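Local coordinates for methyltransferase type 12 (Clostridium thermocellum, PDB 3JWG), which probably methylates the 2'-hydroxyl of the 3'-terminal nucleotide of small RNAs with S-adenosyl-L-methionine, this chain being its methyltransferase domain, at residues D60-Y63 against S64-E67; L78-M81 against Q82-I86. All coordinates share one frame; numbering follows the deposited sequence.

Interaction 1. Residues D60-Y63 against S64-E67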
ATOM      1  N   ASP A  60       8.667  -0.105  -7.014  1.00 22.48           N
ATOM      2  CA  ASP A  60       8.342  -1.505  -7.275  1.00 26.10           C
ATOM      3  C   ASP A  60       9.642  -2.305  -7.365  1.00 29.03           C
ATOM      4  O   ASP A  60      10.715  -1.741  -7.611  1.00 28.33           O
ATOM      5  CB  ASP A  60       7.539  -1.643  -8.574  1.00 28.47           C
ATOM      6  CG  ASP A  60       6.671  -2.909  -8.600  1.00 34.14           C
ATOM      7  OD1 ASP A  60       5.598  -2.920  -7.953  1.00 31.90           O
ATOM      8  OD2 ASP A  60       7.065  -3.899  -9.261  1.00 35.34           O
ATOM      9  N   VAL A  61       9.540  -3.615  -7.154  1.00 29.51           N
ATOM     10  CA  VAL A  61      10.699  -4.503  -7.204  1.00 31.50           C
ATOM     11  C   VAL A  61      11.063  -4.873  -8.634  1.00 32.33           C
ATOM     12  O   VAL A  61      12.210  -5.210  -8.922  1.00 34.61           O
ATOM     13  CB  VAL A  61      10.431  -5.819  -6.432  1.00 31.17           C
ATOM     14  CG1 VAL A  61      10.098  -5.518  -4.985  1.00 30.01           C
ATOM     15  CG2 VAL A  61       9.289  -6.585  -7.084  1.00 28.52           C
ATOM     16  N   SER A  62      10.083  -4.797  -9.527  1.00 33.76           N
ATOM     17  CA  SER A  62      10.285  -5.162 -10.926  1.00 35.44           C
ATOM     18  C   SER A  62      10.493  -4.011 -11.904  1.00 36.29           C
ATOM     19  O   SER A  62       9.719  -3.051 -11.939  1.00 34.09           O
ATOM     20  CB  SER A  62       9.105  -6.012 -11.401  1.00 36.76           C
ATOM     21  OG  SER A  62       9.097  -6.132 -12.812  1.00 38.45           O
ATOM     22  N   TYR A  63      11.546  -4.129 -12.708  1.00 36.30           N
ATOM     23  CA  TYR A  63      11.868  -3.130 -13.718  1.00 38.40           C
ATOM     24  C   TYR A  63      10.765  -3.108 -14.773  1.00 37.91           C
ATOM     25  O   TYR A  63      10.303  -2.044 -15.193  1.00 37.74           O
ATOM     26  CB  TYR A  63      13.197  -3.476 -14.392  1.00 41.38           C
ATOM     27  CG  TYR A  63      13.465  -2.683 -15.649  1.00 44.56           C
ATOM     28  CD1 TYR A  63      13.909  -1.362 -15.586  1.00 45.94           C
ATOM     29  CD2 TYR A  63      13.247  -3.245 -16.908  1.00 46.50           C
ATOM     30  CE1 TYR A  63      14.130  -0.618 -16.745  1.00 47.21           C
ATOM     31  CE2 TYR A  63      13.462  -2.511 -18.074  1.00 48.15           C
ATOM     32  CZ  TYR A  63      13.904  -1.199 -17.986  1.00 48.59           C
ATOM     33  OH  TYR A  63      14.108  -0.470 -19.138  1.00 49.96           O
ATOM     34  N   SER A  64      10.353  -4.297 -15.194  1.00 37.16           N
ATOM     35  CA  SER A  64       9.310  -4.446 -16.200  1.00 37.51           C
ATOM     36  C   SER A  64       7.997  -3.791 -15.776  1.00 36.75           C
ATOM     37  O   SER A  64       7.338  -3.119 -16.574  1.00 36.63           O
ATOM     38  CB  SER A  64       9.072  -5.930 -16.480  1.00 37.24           C
ATOM     39  OG  SER A  64       8.031  -6.094 -17.422  1.00 40.54           O
ATOM     40  N   VAL A  65       7.616  -3.994 -14.521  1.00 36.65           N
ATOM     41  CA  VAL A  65       6.380  -3.417 -14.001  1.00 34.58           C
ATOM     42  C   VAL A  65       6.432  -1.894 -14.041  1.00 34.25           C
ATOM     43  O   VAL A  65       5.501  -1.244 -14.516  1.00 32.73           O
ATOM     44  CB  VAL A  65       6.123  -3.859 -12.548  1.00 36.10           C
ATOM     45  CG1 VAL A  65       4.834  -3.228 -12.038  1.00 34.09           C
ATOM     46  CG2 VAL A  65       6.037  -5.379 -12.472  1.00 35.15           C
ATOM     47  N   LEU A  66       7.523  -1.330 -13.536  1.00 34.50           N
ATOM     48  CA  LEU A  66       7.687   0.117 -13.521  1.00 35.39           C
ATOM     49  C   LEU A  66       7.610   0.694 -14.924  1.00 36.52           C
ATOM     50  O   LEU A  66       7.112   1.802 -15.122  1.00 35.33           O
ATOM     51  CB  LEU A  66       9.018   0.490 -12.864  1.00 35.97           C
ATOM     52  CG  LEU A  66       9.043   0.292 -11.346  1.00 35.58           C
ATOM     53  CD1 LEU A  66      10.448   0.499 -10.816  1.00 36.64           C
ATOM     54  CD2 LEU A  66       8.071   1.268 -10.693  1.00 35.04           C
ATOM     55  N   GLU A  67       8.094  -0.072 -15.900  1.00 38.42           N
ATOM     56  CA  GLU A  67       8.073   0.356 -17.293  1.00 40.16           C
ATOM     57  C   GLU A  67       6.627   0.384 -17.781  1.00 39.43           C
ATOM     58  O   GLU A  67       6.233   1.245 -18.566  1.00 39.13           O
ATOM     59  CB  GLU A  67       8.899  -0.612 -18.143  1.00 43.26           C
ATOM     60  CG  GLU A  67       9.534   0.028 -19.360  1.00 47.97           C
ATOM     61  CD  GLU A  67      10.425   1.202 -18.996  1.00 50.19           C
ATOM     62  OE1 GLU A  67      11.299   1.038 -18.116  1.00 50.84           O
ATOM     63  OE2 GLU A  67      10.258   2.288 -19.592  1.00 52.70           O
TER
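Glu67 N donates to Tyr63 O at 3.0 Å, the shortest of the bonds that start helix 63-73. One residue earlier the same pattern joins Leu66 N to Ser62 O (3.2 Å), the carbonyl of the N-cap residue itself. The N-cap bond proper comes from the side chain: Ser62 OG accepts from Val65 N at 3.1 Å with a nearly straight N-H...O angle of 166°. With OG anti to the backbone N (chi1 167°), the hydroxyl points forward to this N-H of the first turn. Ser62 thus serves the start of the helix twice, through its carbonyl and through its side chain. The fit is tight: Ser62 CB meets Val65 CG2 at 3.3 Å, closer than ordinary van der Waals contact.

Asp60 shapes the approach to the cap. Asp60 OD2 accepts from Ser62 N (3.2 Å) on the anti side and out of the carboxylate plane, forming an Asx turn. The same oxygen lies against Val65 CB at 3.4 Å, the two side chains crossing at about a right angle. Leu66 closes the buried flank, its CD2 resting on Asp60 CB (3.6 Å). On the more open flank Tyr63 and Glu67 run side by side; the glutamate is bent about its CB-CG bond, which brings OE1 to 3.4 Å from Tyr63 CZ, and its carboxylate is turned 43° from the ring plane.

The turn links the end of strand 55-60 to helix 63-73. OD1 of Asp60 is held by Gly39 N, which ties the carboxylate to the loop after strand 32-36, where Cys38 also touches Leu66. An acidic residue at this strand end commonly contacts the cofactor ribose in class I methyltransferases, and Asp60 is consistent with that. Alongside, Tyr63 and Leu66 lean on Gln90 of strand 86-90.

Interaction 2. Residues L78-M81 against Q82-I86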
ATOM      1  N   LEU A  78       2.473  14.158 -19.710  1.00 41.44           N
ATOM      2  CA  LEU A  78       1.832  15.037 -18.744  1.00 39.87           C
ATOM      3  C   LEU A  78       2.441  16.430 -18.787  1.00 38.44           C
ATOM      4  O   LEU A  78       3.613  16.598 -19.118  1.00 37.56           O
ATOM      5  CB  LEU A  78       1.976  14.472 -17.326  1.00 40.73           C
ATOM      6  CG  LEU A  78       0.937  13.461 -16.824  1.00 40.57           C
ATOM      7  CD1 LEU A  78      -0.420  14.135 -16.720  1.00 40.94           C
ATOM      8  CD2 LEU A  78       0.868  12.278 -17.757  1.00 41.41           C
ATOM      9  N   PRO A  79       1.641  17.454 -18.462  1.00 37.77           N
ATOM     10  CA  PRO A  79       2.149  18.826 -18.466  1.00 37.06           C
ATOM     11  C   PRO A  79       3.325  18.903 -17.495  1.00 36.86           C
ATOM     12  O   PRO A  79       3.436  18.085 -16.578  1.00 36.14           O
ATOM     13  CB  PRO A  79       0.948  19.637 -17.988  1.00 37.71           C
ATOM     14  CG  PRO A  79      -0.215  18.842 -18.501  1.00 36.60           C
ATOM     15  CD  PRO A  79       0.194  17.428 -18.177  1.00 37.43           C
ATOM     16  N   GLU A  80       4.195  19.883 -17.697  1.00 35.83           N
ATOM     17  CA  GLU A  80       5.366  20.062 -16.851  1.00 36.46           C
ATOM     18  C   GLU A  80       5.057  20.075 -15.353  1.00 35.34           C
ATOM     19  O   GLU A  80       5.744  19.416 -14.576  1.00 33.92           O
ATOM     20  CB  GLU A  80       6.082  21.355 -17.236  1.00 37.63           C
ATOM     21  CG  GLU A  80       7.389  21.584 -16.509  1.00 40.57           C
ATOM     22  CD  GLU A  80       8.141  22.783 -17.053  1.00 42.88           C
ATOM     23  OE1 GLU A  80       7.586  23.903 -17.016  1.00 44.13           O
ATOM     24  OE2 GLU A  80       9.284  22.603 -17.525  1.00 43.80           O
ATOM     25  N   MET A  81       4.033  20.823 -14.949  1.00 35.97           N
ATOM     26  CA  MET A  81       3.672  20.910 -13.534  1.00 36.39           C
ATOM     27  C   MET A  81       3.291  19.546 -12.962  1.00 34.52           C
ATOM     28  O   MET A  81       3.601  19.240 -11.813  1.00 35.38           O
ATOM     29  CB  MET A  81       2.502  21.885 -13.322  1.00 39.97           C
ATOM     30  CG  MET A  81       1.131  21.312 -13.679  1.00 45.92           C
ATOM     31  SD  MET A  81      -0.265  22.391 -13.246  1.00 53.56           S
ATOM     32  CE  MET A  81      -0.453  22.045 -11.487  1.00 51.00           C
ATOM     33  N   GLN A  82       2.617  18.730 -13.766  1.00 32.90           N
ATOM     34  CA  GLN A  82       2.191  17.405 -13.322  1.00 31.64           C
ATOM     35  C   GLN A  82       3.356  16.430 -13.265  1.00 30.62           C
ATOM     36  O   GLN A  82       3.428  15.586 -12.371  1.00 29.16           O
ATOM     37  CB  GLN A  82       1.099  16.863 -14.248  1.00 30.45           C
ATOM     38  CG  GLN A  82      -0.148  17.726 -14.256  1.00 33.66           C
ATOM     39  CD  GLN A  82      -0.780  17.833 -12.882  1.00 32.90           C
ATOM     40  OE1 GLN A  82      -1.108  18.926 -12.417  1.00 34.65           O
ATOM     41  NE2 GLN A  82      -0.956  16.696 -12.227  1.00 33.56           N
ATOM     42  N   ARG A  83       4.272  16.552 -14.217  1.00 27.77           N
ATOM     43  CA  ARG A  83       5.434  15.678 -14.257  1.00 29.32           C
ATOM     44  C   ARG A  83       6.306  15.843 -13.009  1.00 28.54           C
ATOM     45  O   ARG A  83       6.889  14.875 -12.516  1.00 27.29           O
ATOM     46  CB  ARG A  83       6.275  15.975 -15.499  1.00 29.06           C
ATOM     47  CG  ARG A  83       7.541  15.145 -15.583  1.00 33.68           C
ATOM     48  CD  ARG A  83       7.212  13.709 -15.941  1.00 38.59           C
ATOM     49  NE  ARG A  83       8.369  12.819 -15.866  1.00 42.47           N
ATOM     50  CZ  ARG A  83       8.924  12.399 -14.732  1.00 44.39           C
ATOM     51  NH1 ARG A  83       8.432  12.786 -13.562  1.00 44.23           N
ATOM     52  NH2 ARG A  83       9.969  11.581 -14.770  1.00 45.06           N
ATOM     53  N   LYS A  84       6.397  17.072 -12.508  1.00 27.79           N
ATOM     54  CA  LYS A  84       7.211  17.361 -11.331  1.00 28.72           C
ATOM     55  C   LYS A  84       6.645  16.791 -10.030  1.00 28.14           C
ATOM     56  O   LYS A  84       7.341  16.737  -9.015  1.00 29.21           O
ATOM     57  CB  LYS A  84       7.401  18.873 -11.191  1.00 31.44           C
ATOM     58  CG  LYS A  84       8.182  19.492 -12.346  1.00 36.13           C
ATOM     59  CD  LYS A  84       8.230  21.014 -12.257  1.00 38.69           C
ATOM     60  CE  LYS A  84       8.972  21.606 -13.452  1.00 41.81           C
ATOM     61  NZ  LYS A  84       9.046  23.095 -13.397  1.00 43.27           N
ATOM     62  N   ARG A  85       5.389  16.359 -10.065  1.00 26.89           N
ATOM     63  CA  ARG A  85       4.740  15.807  -8.880  1.00 26.91           C
ATOM     64  C   ARG A  85       4.987  14.314  -8.704  1.00 27.14           C
ATOM     65  O   ARG A  85       4.903  13.797  -7.592  1.00 26.09           O
ATOM     66  CB  ARG A  85       3.228  16.019  -8.951  1.00 26.85           C
ATOM     67  CG  ARG A  85       2.756  17.461  -9.064  1.00 26.24           C
ATOM     68  CD  ARG A  85       1.268  17.466  -9.380  1.00 28.97           C
ATOM     69  NE  ARG A  85       0.488  16.838  -8.316  1.00 28.48           N
ATOM     70  CZ  ARG A  85      -0.741  16.355  -8.466  1.00 29.65           C
ATOM     71  NH1 ARG A  85      -1.345  16.413  -9.647  1.00 28.71           N
ATOM     72  NH2 ARG A  85      -1.377  15.827  -7.426  1.00 29.26           N
ATOM     73  N   ILE A  86       5.294  13.620  -9.795  1.00 26.75           N
ATOM     74  CA  ILE A  86       5.479  12.178  -9.725  1.00 26.03           C
ATOM     75  C   ILE A  86       6.881  11.645 -10.007  1.00 26.42           C
ATOM     76  O   ILE A  86       7.612  12.158 -10.864  1.00 26.87           O
ATOM     77  CB  ILE A  86       4.470  11.482 -10.666  1.00 25.90           C
ATOM     78  CG1 ILE A  86       4.484   9.970 -10.444  1.00 26.11           C
ATOM     79  CG2 ILE A  86       4.802  11.805 -12.106  1.00 28.30           C
ATOM     80  CD1 ILE A  86       3.293   9.268 -11.065  1.00 27.97           C
TER
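A surface contact within one short helical turn, residues 78-81 against 82-86, is built round the short helix 80-83 on the way into edge strand 86-90. Pro79 is the N-cap, and its carbonyl does most of the gripping: O receives Arg83 N at 2.9 Å, nearly along the C=O axis, and a weak, badly bent bond from Gln82 N at 3.0 Å. The next carbonyl, Glu80 O, takes Lys84 N at 3.2 Å. Beyond this the chain tightens, and Arg85 N turns back to Gln82 O.

On the solvent side Glu80 and Lys84, four residues apart, cross with both chains extended beyond CG. They touch chiefly through their aliphatic parts, Glu80 CG to Lys84 CE at 3.4 Å. The charged ends add a long salt bridge of 4.0 Å between Glu80 OE1 and Lys84 NZ, so electrostatic attraction here is probably modest.

Gln82 fills the other side by its carbon stem. Its CB faces Leu78 CD1 at 4.0 Å, while its CG lies beside the proline ring, 3.9 Å from Pro79 CD. Met81 runs alongside Gln82 pointing the same way; a chi1 of 78° swings its CG between its own backbone N and carbonyl carbon and brings it close to Gln82 N. Arg85 CG lies against Met81 O at 3.4 Å.

Arg85 fastens the turn to the rest of the domain: its guanidinium bonds to Leu48 O at the end of helix 42-48 and to Phe53 O in the following loop, and its backbone pairs with Ile56 of strand 55-60. Arg83 and Ile86 lean on Ile75, in the loop after helix 63-73, as Ile86 begins strand 86-90.

Interactions 1 and 2 follow each other along the chain and lie at the two ends of a beta-alpha-beta crossover from strand 55-60 through helix 63-73 to the neighbouring parallel strand 86-90, part of the Rossmann-like fold. Residues 60-67 turn the chain out of the first strand into the helix; residues 78-86 bring it back into the second. Their centres are about 20 Å apart and their nearest atoms about 9 Å, without touching. Only interaction 1 is near the metal: the Asp60 side chain is about 6 Å from the bound magnesium ion and about 4 Å from Gly37, one of its site residues. Interaction 2 lies away from that site, near the opposite end of the same strand pair.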